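Local coordinates for protein inorganic pyrophosphatase (PDB 5TEA) that probably catalyses the magnesium-dependent hydrolysis of inorganic pyrophosphate to two phosphate ions, working as a homohexamer, at residues Leu16-Val21 with Ile68-Asp73; Ile26-Glu31 with Val93-Arg98; Ser36-Glu41 with Asp52-Ala57; Phe59-Asn64 with Phe145-Tyr150. One frame throughout, in Å; residues are numbered along the deposited sequence.

Contact 1 of 4, residues Leu16-Val21 with Ile68-Asp73. With CA (calcium ion), chain I.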
loop_
_atom_site.group_PDB
_atom_site.type_symbol
_atom_site.label_atom_id
_atom_site.label_comp_id
_atom_site.label_asym_id
_atom_site.label_seq_id
_atom_site.Cartn_x
_atom_site.Cartn_y
_atom_site.Cartn_z
ATOM N N LEU B 16 17.188 17.331 21.579
ATOM C CA LEU B 16 18.133 17.040 20.515
ATOM C C LEU B 16 18.931 18.283 20.170
ATOM O O LEU B 16 18.385 19.391 20.116
ATOM C CB LEU B 16 17.418 16.554 19.251
ATOM C CG LEU B 16 17.043 15.087 19.110
ATOM C CD1 LEU B 16 16.204 14.882 17.838
ATOM C CD2 LEU B 16 18.297 14.242 19.088
ATOM N N THR B 17 20.207 18.090 19.915
ATOM C CA THR B 17 21.078 19.092 19.331
ATOM C C THR B 17 21.238 18.817 17.846
ATOM O O THR B 17 20.771 17.792 17.339
ATOM C CB THR B 17 22.435 19.066 20.028
ATOM O OG1 THR B 17 23.100 17.840 19.708
ATOM C CG2 THR B 17 22.259 19.184 21.530
ATOM N N PRO B 18 21.890 19.717 17.096
ATOM C CA PRO B 18 22.150 19.411 15.681
ATOM C C PRO B 18 23.049 18.208 15.479
ATOM O O PRO B 18 23.058 17.646 14.381
ATOM C CB PRO B 18 22.806 20.693 15.148
ATOM C CG PRO B 18 22.326 21.758 16.062
ATOM C CD PRO B 18 22.254 21.112 17.416
ATOM N N GLY B 19 23.834 17.815 16.483
ATOM C CA GLY B 19 24.718 16.673 16.306
ATOM C C GLY B 19 26.111 17.044 15.822
ATOM O O GLY B 19 26.584 18.164 16.050
ATOM N N ASP B 20 26.776 16.112 15.134
ATOM C CA ASP B 20 28.197 16.244 14.782
ATOM C C ASP B 20 28.314 16.881 13.399
ATOM O O ASP B 20 28.592 16.221 12.397
ATOM C CB ASP B 20 28.885 14.878 14.832
ATOM C CG ASP B 20 30.390 14.955 14.576
ATOM O OD1 ASP B 20 30.925 16.061 14.371
ATOM O OD2 ASP B 20 31.042 13.893 14.576
ATOM N N VAL B 21 28.118 18.204 13.355
ATOM C CA VAL B 21 28.091 18.907 12.073
ATOM C C VAL B 21 29.419 18.743 11.347
ATOM O O VAL B 21 29.459 18.405 10.158
ATOM C CB VAL B 21 27.740 20.391 12.276
ATOM C CG1 VAL B 21 27.683 21.103 10.929
ATOM C CG2 VAL B 21 26.422 20.516 13.023
ATOM N N ILE B 68 16.399 20.043 10.995
ATOM C CA ILE B 68 17.504 19.892 11.938
ATOM C C ILE B 68 17.141 20.645 13.214
ATOM O O ILE B 68 16.893 21.862 13.151
ATOM C CB ILE B 68 18.824 20.427 11.356
ATOM C CG1 ILE B 68 19.164 19.751 10.018
ATOM C CG2 ILE B 68 19.940 20.220 12.358
ATOM C CD1 ILE B 68 20.382 20.389 9.313
ATOM N N PRO B 69 17.131 19.993 14.379
ATOM C CA PRO B 69 16.803 20.714 15.619
ATOM C C PRO B 69 17.813 21.816 15.910
ATOM O O PRO B 69 18.992 21.710 15.570
ATOM C CB PRO B 69 16.854 19.625 16.705
ATOM C CG PRO B 69 16.990 18.323 15.998
ATOM C CD PRO B 69 17.482 18.580 14.609
ATOM N N GLN B 70 17.322 22.888 16.541
ATOM C CA GLN B 70 18.157 23.987 17.039
ATOM C C GLN B 70 18.905 24.690 15.908
ATOM O O GLN B 70 20.069 25.059 16.045
ATOM C CB GLN B 70 19.128 23.510 18.121
ATOM C CG GLN B 70 18.428 22.899 19.318
ATOM C CD GLN B 70 19.371 22.625 20.471
ATOM O OE1 GLN B 70 20.592 22.659 20.318
ATOM N NE2 GLN B 70 18.805 22.355 21.640
ATOM N N THR B 71 18.210 24.901 14.790
ATOM C CA THR B 71 18.718 25.679 13.672
ATOM C C THR B 71 17.629 26.648 13.221
ATOM O O THR B 71 16.440 26.419 13.453
ATOM C CB THR B 71 19.144 24.788 12.495
ATOM O OG1 THR B 71 18.021 24.037 12.030
ATOM C CG2 THR B 71 20.265 23.801 12.907
ATOM N N LEU B 72 18.047 27.737 12.572
ATOM C CA LEU B 72 17.116 28.729 12.038
ATOM C C LEU B 72 17.568 29.203 10.665
ATOM O O LEU B 72 18.727 29.590 10.494
ATOM C CB LEU B 72 17.003 29.947 12.963
ATOM C CG LEU B 72 16.268 29.837 14.296
ATOM C CD1 LEU B 72 16.148 31.218 14.922
ATOM C CD2 LEU B 72 14.897 29.202 14.104
ATOM N N ASP B 73 16.644 29.206 9.704
ATOM C CA ASP B 73 16.801 30.002 8.489
ATOM C C ASP B 73 16.853 31.488 8.827
ATOM O O ASP B 73 16.468 31.916 9.916
ATOM C CB ASP B 73 15.633 29.774 7.535
ATOM C CG ASP B 73 15.906 28.710 6.498
ATOM O OD1 ASP B 73 17.073 28.309 6.305
ATOM O OD2 ASP B 73 14.925 28.293 5.851
HETATM CA CA CA I . 13.375 26.523 5.860
HETATM O O HOH W 1 15.574 25.728 5.316
HETATM O O HOH W 2 11.580 25.876 5.263
#
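Pro18 lies against the backbone of Pro69 and Gln70, its CG 3.4 Å from Pro69 O. The ring atoms flanking CG make the other contacts: Pro18 CB meets the branch methyl CG2 of Ile68, and Pro18 CD lies 3.7 Å from Gln70 OE1, the two side chains crossing at about a right angle. Pro69 in turn lays CG on Leu16 CB at 3.7 Å and also touches Leu16 CD1. Prolines suit both places as compact, rigid, apolar rings, for the contact is made by packing and no hydrogen bond links the two segments.

Gln70, extended beyond CG, spreads its amide past Leu16 O and Thr17 CA, while its NE2 is spent on Asn13 O. One step further out, Thr71 OG1 donates to Ile68 O at 2.7 Å and so ties up the turn that carries Pro69 and Gln70. Beyond that turn Asp73 OD2 binds the calcium ion at 2.4 Å, together with the carboxylates of Asp77, Asp80 and Asp112, the carbonyl O of Glu78 and two waters.

Helix 167-183 packs on Pro18 and Gln70 through Ile178 and Trp181, strand 25-32 meets Leu16 and Ile68, and Leu46 of a second subunit touches Leu16.

Contact 2 of 4, residues Ile26-Glu31 with Val93-Arg98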
loop_
_atom_site.group_PDB
_atom_site.type_symbol
_atom_site.label_atom_id
_atom_site.label_comp_id
_atom_site.label_asym_id
_atom_site.label_seq_id
_atom_site.Cartn_x
_atom_site.Cartn_y
_atom_site.Cartn_z
ATOM N N ILE B 26 24.486 14.342 11.448
ATOM C CA ILE B 26 23.651 15.276 12.191
ATOM C C ILE B 26 22.368 14.579 12.635
ATOM O O ILE B 26 22.039 13.486 12.176
ATOM C CB ILE B 26 23.312 16.521 11.359
ATOM C CG1 ILE B 26 22.442 16.111 10.161
ATOM C CG2 ILE B 26 24.608 17.250 10.964
ATOM C CD1 ILE B 26 22.000 17.261 9.297
ATOM N N ASN B 27 21.612 15.261 13.502
ATOM C CA ASN B 27 20.315 14.759 13.946
ATOM C C ASN B 27 19.224 15.381 13.087
ATOM O O ASN B 27 19.229 16.594 12.854
ATOM C CB ASN B 27 20.081 15.071 15.431
ATOM C CG ASN B 27 21.072 14.356 16.340
ATOM O OD1 ASN B 27 21.451 13.222 16.076
ATOM N ND2 ASN B 27 21.510 15.028 17.397
ATOM N N VAL B 28 18.295 14.549 12.620
ATOM C CA VAL B 28 17.202 14.976 11.751
ATOM C C VAL B 28 15.899 14.446 12.328
ATOM O O VAL B 28 15.836 13.300 12.783
ATOM C CB VAL B 28 17.409 14.475 10.299
ATOM C CG1 VAL B 28 16.157 14.696 9.455
ATOM C CG2 VAL B 28 18.593 15.217 9.687
ATOM N N VAL B 29 14.872 15.295 12.354
ATOM C CA VAL B 29 13.525 14.893 12.739
ATOM C C VAL B 29 12.668 14.850 11.478
ATOM O O VAL B 29 12.597 15.838 10.738
ATOM C CB VAL B 29 12.938 15.853 13.794
ATOM C CG1 VAL B 29 11.456 15.557 14.039
ATOM C CG2 VAL B 29 13.724 15.744 15.101
ATOM N N ASN B 30 12.021 13.706 11.219
ATOM C CA ASN B 30 11.236 13.552 9.997
ATOM C C ASN B 30 9.835 14.112 10.193
ATOM O O ASN B 30 9.164 13.803 11.192
ATOM C CB ASN B 30 11.140 12.085 9.564
ATOM C CG ASN B 30 10.598 11.937 8.145
ATOM O OD1 ASN B 30 11.177 12.461 7.195
ATOM N ND2 ASN B 30 9.485 11.222 7.998
ATOM N N GLU B 31 9.386 14.927 9.237
ATOM C CA GLU B 31 8.015 15.454 9.274
ATOM C C GLU B 31 7.081 14.811 8.260
ATOM O O GLU B 31 5.914 14.575 8.577
ATOM C CB GLU B 31 8.008 16.971 9.042
ATOM C CG GLU B 31 8.756 17.775 10.094
ATOM C CD GLU B 31 9.178 19.136 9.584
ATOM O OE1 GLU B 31 8.735 20.145 10.159
ATOM O OE2 GLU B 31 9.967 19.197 8.611
ATOM N N VAL B 93 9.688 10.380 13.845
ATOM C CA VAL B 93 10.903 9.699 14.286
ATOM C C VAL B 93 12.098 10.583 13.962
ATOM O O VAL B 93 12.099 11.340 12.988
ATOM C CB VAL B 93 11.061 8.301 13.644
ATOM C CG1 VAL B 93 9.833 7.434 13.908
ATOM C CG2 VAL B 93 11.351 8.413 12.159
ATOM N N PHE B 94 13.122 10.512 14.806
ATOM C CA PHE B 94 14.367 11.210 14.536
ATOM C C PHE B 94 15.464 10.184 14.290
ATOM O O PHE B 94 15.330 9.011 14.644
ATOM C CB PHE B 94 14.746 12.156 15.679
ATOM C CG PHE B 94 15.374 11.467 16.866
ATOM C CD1 PHE B 94 14.582 10.922 17.869
ATOM C CD2 PHE B 94 16.749 11.373 16.983
ATOM C CE1 PHE B 94 15.155 10.289 18.966
ATOM C CE2 PHE B 94 17.327 10.724 18.077
ATOM C CZ PHE B 94 16.528 10.199 19.066
ATOM N N LEU B 95 16.549 10.633 13.659
ATOM C CA LEU B 95 17.635 9.732 13.293
ATOM C C LEU B 95 18.938 10.510 13.162
ATOM O O LEU B 95 18.946 11.718 12.909
ATOM C CB LEU B 95 17.347 9.005 11.977
ATOM C CG LEU B 95 17.433 9.852 10.689
ATOM C CD1 LEU B 95 17.674 8.935 9.497
ATOM C CD2 LEU B 95 16.154 10.661 10.468
ATOM N N GLU B 96 20.039 9.789 13.319
ATOM C CA GLU B 96 21.334 10.284 12.888
ATOM C C GLU B 96 21.436 10.101 11.384
ATOM O O GLU B 96 21.170 9.010 10.859
ATOM C CB GLU B 96 22.456 9.535 13.615
ATOM C CG GLU B 96 22.386 9.764 15.110
ATOM C CD GLU B 96 23.597 9.222 15.856
ATOM O OE1 GLU B 96 24.499 8.675 15.194
ATOM O OE2 GLU B 96 23.635 9.340 17.100
ATOM N N ALA B 97 21.804 11.172 10.684
ATOM C CA ALA B 97 21.803 11.172 9.229
ATOM C C ALA B 97 23.111 11.736 8.702
ATOM O O ALA B 97 23.673 12.666 9.283
ATOM C CB ALA B 97 20.628 11.986 8.677
ATOM N N ARG B 98 23.575 11.191 7.585
ATOM C CA ARG B 98 24.779 11.711 6.947
ATOM C C ARG B 98 24.394 12.840 6.001
ATOM O O ARG B 98 23.461 12.692 5.206
ATOM C CB ARG B 98 25.525 10.609 6.188
ATOM C CG ARG B 98 26.560 11.135 5.191
ATOM C CD ARG B 98 27.290 10.007 4.462
ATOM N NE ARG B 98 28.273 9.350 5.317
ATOM C CZ ARG B 98 29.519 9.778 5.516
ATOM N NH1 ARG B 98 29.969 10.874 4.917
ATOM N NH2 ARG B 98 30.322 9.098 6.318
HETATM O O HOH W 3 21.162 11.313 18.207
#
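From Ile26 paired with Ala97 to Val29 paired with Phe94, the two strands run antiparallel, their short axes 4.7 Å apart at closest and their directions 132° apart, a strong twist. Ile26-Ala97 and Val28-Leu95 are hydrogen-bonded pairs, each joined by two N-H...O bonds, among them Ala97 N to Ile26 O at 2.8 Å, and Asn30 N adds a nearly straight bond to Val93 O at the end.

On the buried face of Ile26, Val28, Leu95 and Ala97, Val28 sits between two neighbours. Its CG2 meets the methyl of Ala97 at 3.9 Å, and its CB faces Leu95 CD2. Alanine is small enough for the branched valine to pack against its CB. Leu95 CG stands between its backbone N and carbonyl carbon (chi1 72°), and CD2 comes back over the neighbouring strand to 3.5 Å from Val28 O.

The other face carries Asn27, Val29, Phe94 and Glu96. Val29 CG2 touches Phe94 CB at 3.8 Å. Asn27 and Glu96 lie side by side, pointing the same way, with amide and carboxylate planes 43° apart. Water 3 donates to Asn27 OD1 at 2.9 Å and weakly to Glu96 OE2, while Asn27 ND2 is held by Thr17 O. Leu95 and Phe94 also pair in parallel with a strand of a second subunit, so the sheet runs on across that interface.

The chemistry is thus divided: apolar groups close the interior face, whereas on the other the water offers a proton to each of two acceptors that cannot bond to one another, the exposed Glu96 carboxylate being probably charged.

Contact 3 of 4, residues Ser36-Glu41 with Asp52-Ala57. Unlike the reference sequence in segment 52-57: Ile54 (reference Val).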
loop_
_atom_site.group_PDB
_atom_site.type_symbol
_atom_site.label_atom_id
_atom_site.label_comp_id
_atom_site.label_asym_id
_atom_site.label_seq_id
_atom_site.Cartn_x
_atom_site.Cartn_y
_atom_site.Cartn_z
ATOM N N SER B 36 3.994 11.464 0.228
ATOM C CA SER B 36 2.808 12.062 0.834
ATOM C C SER B 36 2.535 13.448 0.256
ATOM O O SER B 36 3.465 14.217 -0.007
ATOM C CB SER B 36 2.981 12.155 2.355
ATOM O OG SER B 36 1.893 12.821 2.958
ATOM N N ASN B 37 1.251 13.773 0.047
ATOM C CA ASN B 37 0.877 15.148 -0.277
ATOM C C ASN B 37 0.334 15.895 0.932
ATOM O O ASN B 37 -0.384 16.893 0.778
ATOM C CB ASN B 37 -0.128 15.206 -1.436
ATOM C CG ASN B 37 -1.469 14.568 -1.092
ATOM O OD1 ASN B 37 -1.529 13.603 -0.338
ATOM N ND2 ASN B 37 -2.555 15.108 -1.660
ATOM N N HIS B 38 0.657 15.432 2.136
ATOM C CA HIS B 38 0.255 16.112 3.359
ATOM C C HIS B 38 1.405 16.995 3.818
ATOM O O HIS B 38 2.504 16.497 4.081
ATOM C CB HIS B 38 -0.133 15.115 4.436
ATOM C CG HIS B 38 -1.372 14.335 4.093
ATOM N ND1 HIS B 38 -1.815 13.258 4.829
ATOM C CD2 HIS B 38 -2.237 14.469 3.061
ATOM C CE1 HIS B 38 -2.915 12.774 4.277
ATOM N NE2 HIS B 38 -3.194 13.491 3.204
ATOM N N LYS B 39 1.168 18.295 3.881
ATOM C CA LYS B 39 2.219 19.199 4.354
ATOM C C LYS B 39 2.188 19.204 5.873
ATOM O O LYS B 39 1.404 19.924 6.496
ATOM C CB LYS B 39 2.048 20.606 3.806
ATOM C CG LYS B 39 3.179 21.526 4.268
ATOM C CD LYS B 39 2.871 22.966 3.886
ATOM C CE LYS B 39 4.026 23.877 4.260
ATOM N NZ LYS B 39 4.615 23.505 5.573
ATOM N N ILE B 40 3.062 18.409 6.469
ATOM C CA ILE B 40 3.144 18.257 7.910
ATOM C C ILE B 40 4.372 19.015 8.383
ATOM O O ILE B 40 5.435 18.945 7.760
ATOM C CB ILE B 40 3.194 16.768 8.302
ATOM C CG1 ILE B 40 1.902 16.090 7.839
ATOM C CG2 ILE B 40 3.367 16.595 9.815
ATOM C CD1 ILE B 40 1.965 14.575 7.872
ATOM N N GLU B 41 4.206 19.775 9.454
ATOM C CA GLU B 41 5.261 20.604 10.010
ATOM C C GLU B 41 5.317 20.387 11.512
ATOM O O GLU B 41 4.279 20.280 12.170
ATOM C CB GLU B 41 4.985 22.076 9.702
ATOM C CG GLU B 41 6.190 22.980 9.747
ATOM C CD GLU B 41 5.818 24.425 9.439
ATOM O OE1 GLU B 41 4.628 24.789 9.628
ATOM O OE2 GLU B 41 6.710 25.184 8.996
ATOM N N ASP B 52 -0.529 21.280 8.055
ATOM C CA ASP B 52 -0.830 22.646 7.627
ATOM C C ASP B 52 -1.875 22.663 6.522
ATOM O O ASP B 52 -2.775 23.509 6.529
ATOM C CB ASP B 52 0.436 23.350 7.137
ATOM C CG ASP B 52 1.417 23.643 8.251
ATOM O OD1 ASP B 52 0.999 23.667 9.424
ATOM O OD2 ASP B 52 2.611 23.859 7.943
ATOM N N ARG B 53 -1.749 21.765 5.544
ATOM C CA ARG B 53 -2.658 21.764 4.406
ATOM C C ARG B 53 -2.461 20.490 3.602
ATOM O O ARG B 53 -1.472 19.777 3.770
ATOM C CB ARG B 53 -2.434 22.990 3.512
ATOM C CG ARG B 53 -1.062 23.037 2.876
ATOM C CD ARG B 53 -0.923 24.307 2.056
ATOM N NE ARG B 53 0.297 24.308 1.260
ATOM C CZ ARG B 53 1.368 25.046 1.528
ATOM N NH1 ARG B 53 1.373 25.859 2.576
ATOM N NH2 ARG B 53 2.433 24.975 0.739
ATOM N N ILE B 54 -3.448 20.196 2.743
ATOM C CA ILE B 54 -3.317 19.170 1.717
ATOM C C ILE B 54 -2.736 19.815 0.464
ATOM O O ILE B 54 -3.275 20.810 -0.039
ATOM C CB ILE B 54 -4.679 18.521 1.404
ATOM C CG1 ILE B 54 -5.407 18.105 2.697
ATOM C CG2 ILE B 54 -4.483 17.335 0.437
ATOM C CD1 ILE B 54 -4.791 16.937 3.443
ATOM N N GLU B 55 -1.637 19.247 -0.052
ATOM C CA GLU B 55 -1.031 19.749 -1.280
ATOM C C GLU B 55 -1.638 19.035 -2.482
ATOM O O GLU B 55 -2.241 17.977 -2.331
ATOM C CB GLU B 55 0.480 19.516 -1.246
ATOM C CG GLU B 55 1.200 20.176 -0.071
ATOM C CD GLU B 55 1.499 21.642 -0.296
ATOM O OE1 GLU B 55 0.765 22.296 -1.066
ATOM O OE2 GLU B 55 2.482 22.140 0.301
ATOM N N PRO B 56 -1.498 19.581 -3.692
ATOM C CA PRO B 56 -1.927 18.834 -4.884
ATOM C C PRO B 56 -1.267 17.457 -4.937
ATOM O O PRO B 56 -0.068 17.308 -4.695
ATOM C CB PRO B 56 -1.468 19.725 -6.046
ATOM C CG PRO B 56 -1.460 21.117 -5.443
ATOM C CD PRO B 56 -0.956 20.909 -4.041
ATOM N N ALA B 57 -2.078 16.440 -5.240
ATOM C CA ALA B 57 -1.594 15.068 -5.283
ATOM C C ALA B 57 -0.457 14.890 -6.280
ATOM O O ALA B 57 0.430 14.063 -6.060
ATOM C CB ALA B 57 -2.748 14.117 -5.616
#
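His38 and Ile54 face each other as a non-hydrogen-bonded pair in an antiparallel ladder whose strand directions differ by 166°. Glu55 N donates to Asn37 O at 2.8 Å, Lys39 N to Arg53 O, and Asp52 N to Lys39 O.

Lys39 has the largest share of the buried area. Its CG is anti to the backbone N (chi1 -178°), and the long methylene chain passes over the guanidinium of Arg53, with CD centred 3.4 Å above that plane. The bend at chi4 (-40°) takes NZ to Asp52 OD2, a 3.1 Å salt bridge on the anti lone pair. Glu41 OE1 approaches the same OD2 to 2.8 Å, the carboxylates turned 83° apart. Glu55 grips the guanidinium twice and helps fix its rotation: Arg53 NE donates to OE1, which lies in the guanidinium plane, and NH2 forms a salt bridge with OE2, its hydrogen bond weak.

Near the other end, Asn37 ND2 supplies a donor to Glu55 O at 3.0 Å, just beyond the strand. Ile54 CD1 touches His38 CD2, while Pro88 of a third subunit packs on the histidine.

This is the beta hairpin 38-43/48-54, which presents the predicted substrate ligands Lys39 and Arg53 on one face, a cationic pair suited to an anionic pyrophosphate.

Contact 4 of 4, residues Phe59-Asn64 with Phe145-Tyr150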
loop_
_atom_site.group_PDB
_atom_site.type_symbol
_atom_site.label_atom_id
_atom_site.label_comp_id
_atom_site.label_asym_id
_atom_site.label_seq_id
_atom_site.Cartn_x
_atom_site.Cartn_y
_atom_site.Cartn_z
ATOM N N PHE B 59 1.921 16.732 -6.622
ATOM C CA PHE B 59 3.123 17.259 -5.986
ATOM C C PHE B 59 3.417 16.559 -4.660
ATOM O O PHE B 59 3.800 17.197 -3.677
ATOM C CB PHE B 59 3.002 18.768 -5.781
ATOM C CG PHE B 59 2.895 19.554 -7.063
ATOM C CD1 PHE B 59 3.728 19.271 -8.137
ATOM C CD2 PHE B 59 1.949 20.567 -7.201
ATOM C CE1 PHE B 59 3.651 19.992 -9.310
ATOM C CE2 PHE B 59 1.866 21.301 -8.381
ATOM C CZ PHE B 59 2.706 21.006 -9.443
ATOM N N ALA B 60 3.261 15.237 -4.615
ATOM C CA ALA B 60 3.708 14.480 -3.452
ATOM C C ALA B 60 5.205 14.684 -3.262
ATOM O O ALA B 60 5.955 14.860 -4.227
ATOM C CB ALA B 60 3.405 12.989 -3.616
ATOM N N LYS B 61 5.638 14.694 -2.007
ATOM C CA LYS B 61 7.056 14.919 -1.727
ATOM C C LYS B 61 7.899 13.819 -2.366
ATOM O O LYS B 61 7.602 12.630 -2.179
ATOM C CB LYS B 61 7.326 14.956 -0.221
ATOM C CG LYS B 61 6.807 16.190 0.485
ATOM C CD LYS B 61 7.452 17.466 -0.066
ATOM C CE LYS B 61 6.437 18.608 -0.185
ATOM N NZ LYS B 61 6.949 19.757 -1.001
ATOM N N PRO B 62 8.958 14.166 -3.114
ATOM C CA PRO B 62 9.777 13.121 -3.749
ATOM C C PRO B 62 10.749 12.441 -2.800
ATOM O O PRO B 62 11.247 11.355 -3.134
ATOM C CB PRO B 62 10.530 13.890 -4.852
ATOM C CG PRO B 62 10.643 15.297 -4.301
ATOM C CD PRO B 62 9.366 15.521 -3.530
ATOM N N THR B 63 11.058 13.050 -1.653
ATOM C CA THR B 63 11.880 12.442 -0.609
ATOM C C THR B 63 11.157 12.627 0.712
ATOM O O THR B 63 10.182 13.362 0.792
ATOM C CB THR B 63 13.263 13.096 -0.496
ATOM O OG1 THR B 63 13.110 14.391 0.107
ATOM C CG2 THR B 63 13.898 13.255 -1.884
ATOM N N ASN B 64 11.655 11.989 1.767
ATOM C CA ASN B 64 11.167 12.363 3.087
ATOM C C ASN B 64 11.585 13.801 3.360
ATOM O O ASN B 64 12.571 14.295 2.800
ATOM C CB ASN B 64 11.717 11.427 4.165
ATOM C CG ASN B 64 11.460 9.977 3.852
ATOM O OD1 ASN B 64 10.327 9.481 3.999
ATOM N ND2 ASN B 64 12.504 9.270 3.434
ATOM N N PHE B 145 12.874 19.490 -10.211
ATOM C CA PHE B 145 11.614 19.856 -10.854
ATOM C C PHE B 145 10.518 20.060 -9.822
ATOM O O PHE B 145 9.735 21.022 -9.913
ATOM C CB PHE B 145 11.190 18.795 -11.873
ATOM C CG PHE B 145 9.933 19.171 -12.640
ATOM C CD1 PHE B 145 8.675 18.971 -12.082
ATOM C CD2 PHE B 145 10.018 19.740 -13.905
ATOM C CE1 PHE B 145 7.531 19.336 -12.767
ATOM C CE2 PHE B 145 8.868 20.100 -14.607
ATOM C CZ PHE B 145 7.625 19.892 -14.034
ATOM N N HIS B 146 10.431 19.150 -8.850
ATOM C CA HIS B 146 9.423 19.255 -7.804
ATOM C C HIS B 146 9.477 20.619 -7.135
ATOM O O HIS B 146 8.464 21.318 -7.036
ATOM C CB HIS B 146 9.602 18.144 -6.755
ATOM C CG HIS B 146 8.682 18.292 -5.581
ATOM N ND1 HIS B 146 7.365 17.881 -5.606
ATOM C CD2 HIS B 146 8.867 18.876 -4.375
ATOM C CE1 HIS B 146 6.793 18.173 -4.450
ATOM N NE2 HIS B 146 7.680 18.793 -3.692
ATOM N N PHE B 147 10.650 21.005 -6.644
ATOM C CA PHE B 147 10.704 22.231 -5.864
ATOM C C PHE B 147 10.625 23.479 -6.727
ATOM O O PHE B 147 10.263 24.535 -6.210
ATOM C CB PHE B 147 11.965 22.234 -4.977
ATOM C CG PHE B 147 11.805 21.370 -3.762
ATOM C CD1 PHE B 147 11.031 21.801 -2.693
ATOM C CD2 PHE B 147 12.357 20.090 -3.718
ATOM C CE1 PHE B 147 10.816 20.988 -1.574
ATOM C CE2 PHE B 147 12.139 19.264 -2.600
ATOM C CZ PHE B 147 11.390 19.721 -1.527
ATOM N N ASN B 148 10.944 23.380 -8.023
ATOM C CA ASN B 148 10.753 24.499 -8.942
ATOM C C ASN B 148 9.286 24.720 -9.299
ATOM O O ASN B 148 8.928 25.815 -9.753
ATOM C CB ASN B 148 11.540 24.262 -10.243
ATOM C CG ASN B 148 13.003 24.654 -10.117
ATOM O OD1 ASN B 148 13.361 25.433 -9.237
ATOM N ND2 ASN B 148 13.844 24.149 -11.021
ATOM N N HIS B 149 8.430 23.725 -9.084
ATOM C CA HIS B 149 7.071 23.798 -9.603
ATOM C C HIS B 149 5.956 23.509 -8.600
ATOM O O HIS B 149 4.778 23.583 -8.980
ATOM C CB HIS B 149 6.940 22.828 -10.784
ATOM C CG HIS B 149 7.741 23.235 -11.979
ATOM N ND1 HIS B 149 7.313 24.207 -12.857
ATOM C CD2 HIS B 149 8.955 22.831 -12.423
ATOM C CE1 HIS B 149 8.220 24.369 -13.805
ATOM N NE2 HIS B 149 9.228 23.548 -13.566
ATOM N N TYR B 150 6.268 23.192 -7.341
ATOM C CA TYR B 150 5.219 22.639 -6.483
ATOM C C TYR B 150 4.178 23.666 -6.054
ATOM O O TYR B 150 3.099 23.269 -5.593
ATOM C CB TYR B 150 5.826 21.957 -5.252
ATOM C CG TYR B 150 6.371 22.896 -4.200
ATOM C CD1 TYR B 150 7.552 23.597 -4.410
ATOM C CD2 TYR B 150 5.712 23.062 -2.987
ATOM C CE1 TYR B 150 8.062 24.444 -3.434
ATOM C CE2 TYR B 150 6.208 23.901 -2.011
ATOM C CZ TYR B 150 7.385 24.588 -2.237
ATOM O OH TYR B 150 7.880 25.427 -1.266
#
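His146 is the first residue of the helical segment to meet the 59-64 loop, and its ring is met on both faces and at its edge. CB points toward the loop, and with CG anti to the backbone N (chi1 174°) the ring continues that way. Pro62 CD sits over the centre of one face, a CH-pi contact 3.5 Å from the centroid, with Tyr150 CB on the opposite face, offset toward the rim. In the ring plane, NE2 accepts a 3.0 Å hydrogen bond from Lys61 NZ, and CE1 lies 3.2 Å from Phe59 O. The lysine suits this place because its chain, bent at chi2 and chi3, can bring an ammonium to a ring edge.

Phe147 follows, its CE1 4.1 Å from Lys61 NZ; Leu82, Met103 and Val161 pack around it. His149 takes part mainly through its carbonyl: O lies 3.3 Å from Phe59 CZ. Tyr150 then closes the segment with its CA over the centre of the Phe59 ring, 3.8 Å from the centroid, a CH-pi contact over the face. The Tyr150 ring receives Lys61 NZ off-centre, a cation-pi contact of 4.6 Å to the centroid.

Accepting at NE2 requires that nitrogen to be unprotonated. The nearby ammonium would probably disfavour a doubly protonated His146, while the imidazole lone pair and the aromatic ring of Tyr150, a predicted substrate ligand, would be expected to ease the charge of the buried lysine.

Overall arrangement
Contacts 1 and 2 meet at strand 25-32, where Pro18 O lies 2.9 Å from Asn27 N, and their centres are 10 Å apart. Contacts 3 and 4, centres 11 Å apart, join where Ser36 O meets Lys61 N at 3.0 Å. Between the two pairs, contact 2 touches contact 3 through Glu31 and contact 4 through Asn30 and Asn64. The active site draws on several of them: contact 1 supplies a ligand of the calcium ion, contact 3 the predicted substrate residues Lys39 and Arg53, and contact 4 Tyr150, likewise predicted, whose side chain lies about 9 Å from the metal and about 5 Å from that of Arg53.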